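Local coordinates for protein 2-hydroxyethylphosphonate dioxygenase (Streptomyces viridochromogenes, PDB 4YAR) that catalyses the iron(II)-dependent cleavage of 2-hydroxyethylphosphonate by dioxygen to hydroxymethylphosphonate and formate, a step in the biosynthesis of phosphinothricin tripeptide, at residues Met207-Ala210 and Asn211-Thr215. The protein carries 1 engineered substitution. Numbering follows the deposited sequence.
Sequences MTEA and NNWST
Met-207 O accepts the backbone N-H of Asn-211 at 2.9 Å, a nearly straight i to i+4 bond (N-H...O 162°) that continues the pattern of helix 204-210. A type I beta turn from Ala-210 to Trp-213 follows on from this helix. Asn-212 N donates to Glu-209 O at 3.0 Å, an i to i+3 bond running into the turn, and approaches from above the carbonyl plane. Trp-213 N makes two weak bonds: an i to i+3 bond to Ala-210 O at 3.0 Å, which closes the turn, and an i to i+4 bond to Glu-209 O at 3.3 Å. A water lies 3.1 Å from both Ala-210 O and Trp-213 O and bridges the two ends of the turn. Trp-213 then turns to extended backbone angles, which lead the chain to Ser-214, the N-cap of helix 215-224; its hydroxyl makes a weak bond to Ala-217 N. The whole element is thus a tight link between two helices.

Trp-213 folds its indole back over the last turn of helix 204-210. Its CG stands beside the backbone N and anti to the carbonyl carbon (chi1 -59°), bringing one ring face onto Ala-210. The CA of Ala-210 makes a CH-pi contact with the five-membered ring, 3.8 Å from the centroid and 17° off the normal. Alanine suits this buried place because its small side chain lets the broad ring settle against the backbone, while its methyl also touches Phe-218 of the following helix. The indole touches both helices, Ala-210 on one and Ala-221 on the other. Asn-211 is at the surface, where a polar side chain is at home, and its CB packs beside Met-207 O at 3.5 Å. Along the six-membered ring, Ala-210 CB rests 3.9 Å from Trp-213 CE3.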
loop_
_atom_site.group_PDB
_atom_site.type_symbol
_atom_site.label_atom_id
_atom_site.label_comp_id
_atom_site.label_asym_id
_atom_site.label_seq_id
_atom_site.Cartn_x
_atom_site.Cartn_y
_atom_site.Cartn_z
ATOM N N MET A 207 -4.479 1.573 14.307
ATOM C CA MET A 207 -5.918 1.609 14.597
ATOM C C MET A 207 -6.435 0.312 15.166
ATOM O O MET A 207 -7.254 0.326 16.081
ATOM C CB MET A 207 -6.734 1.978 13.347
ATOM C CG MET A 207 -6.552 3.442 13.025
ATOM S SD MET A 207 -7.236 3.882 11.425
ATOM C CE MET A 207 -8.907 3.430 11.735
ATOM N N THR A 208 -5.946 -0.789 14.657
ATOM C CA THR A 208 -6.397 -2.088 15.111
ATOM C C THR A 208 -6.082 -2.251 16.605
ATOM O O THR A 208 -6.953 -2.715 17.367
ATOM C CB THR A 208 -5.724 -3.207 14.324
ATOM O OG1 THR A 208 -6.119 -3.068 12.938
ATOM C CG2 THR A 208 -6.137 -4.606 14.842
ATOM N N GLU A 209 -4.878 -1.825 17.003
ATOM C CA GLU A 209 -4.434 -1.932 18.406
ATOM C C GLU A 209 -5.112 -0.893 19.255
ATOM O O GLU A 209 -5.534 -1.192 20.359
ATOM C CB GLU A 209 -2.922 -1.811 18.545
ATOM C CG GLU A 209 -2.198 -3.149 18.621
ATOM C CD GLU A 209 -0.758 -3.013 19.121
ATOM O OE1 GLU A 209 -0.473 -2.083 19.926
ATOM O OE2 GLU A 209 0.090 -3.843 18.697
ATOM N N ALA A 210 -5.251 0.318 18.734
ATOM C CA ALA A 210 -5.915 1.389 19.454
ATOM C C ALA A 210 -7.363 1.114 19.765
ATOM O O ALA A 210 -7.845 1.506 20.790
ATOM C CB ALA A 210 -5.771 2.688 18.705
ATOM N N ASN A 211 -8.068 0.470 18.849
ATOM C CA ASN A 211 -9.435 0.025 19.089
ATOM C C ASN A 211 -9.525 -0.797 20.345
ATOM O O ASN A 211 -10.554 -0.766 20.956
ATOM C CB ASN A 211 -10.005 -0.811 17.928
ATOM C CG ASN A 211 -10.226 0.007 16.674
ATOM O OD1 ASN A 211 -10.458 1.214 16.722
ATOM N ND2 ASN A 211 -10.144 -0.655 15.541
ATOM N N ASN A 212 -8.449 -1.498 20.721
ATOM C CA ASN A 212 -8.441 -2.373 21.882
ATOM C C ASN A 212 -7.936 -1.695 23.141
ATOM O O ASN A 212 -8.093 -2.247 24.243
ATOM C CB ASN A 212 -7.556 -3.590 21.632
ATOM C CG ASN A 212 -8.081 -4.457 20.515
ATOM O OD1 ASN A 212 -7.337 -4.817 19.595
ATOM N ND2 ASN A 212 -9.377 -4.796 20.587
ATOM N N TRP A 213 -7.342 -0.511 23.000
ATOM C CA TRP A 213 -7.084 0.263 24.186
ATOM C C TRP A 213 -8.329 0.653 24.963
ATOM O O TRP A 213 -9.454 0.791 24.423
ATOM C CB TRP A 213 -6.334 1.542 23.847
ATOM C CG TRP A 213 -5.055 1.299 23.180
ATOM C CD1 TRP A 213 -4.332 0.139 23.121
ATOM C CD2 TRP A 213 -4.254 2.286 22.554
ATOM N NE1 TRP A 213 -3.154 0.349 22.436
ATOM C CE2 TRP A 213 -3.111 1.646 22.035
ATOM C CE3 TRP A 213 -4.448 3.628 22.275
ATOM C CZ2 TRP A 213 -2.115 2.340 21.342
ATOM C CZ3 TRP A 213 -3.523 4.277 21.558
ATOM C CH2 TRP A 213 -2.350 3.625 21.087
ATOM N N SER A 214 -8.154 0.880 26.254
ATOM C CA SER A 214 -9.249 1.471 27.026
ATOM C C SER A 214 -9.689 2.827 26.459
ATOM O O SER A 214 -8.890 3.599 25.872
ATOM C CB SER A 214 -8.884 1.622 28.478
ATOM O OG SER A 214 -7.889 2.591 28.686
ATOM N N THR A 215 -10.948 3.193 26.725
ATOM C CA THR A 215 -11.367 4.513 26.239
ATOM C C THR A 215 -10.545 5.651 26.794
ATOM O O THR A 215 -10.242 6.600 26.093
ATOM C CB THR A 215 -12.896 4.729 26.395
ATOM O OG1 THR A 215 -13.622 3.711 25.708
ATOM C CG2 THR A 215 -13.279 5.949 25.749
HETATM O O HOH W 1 -10.587 2.392 22.031
#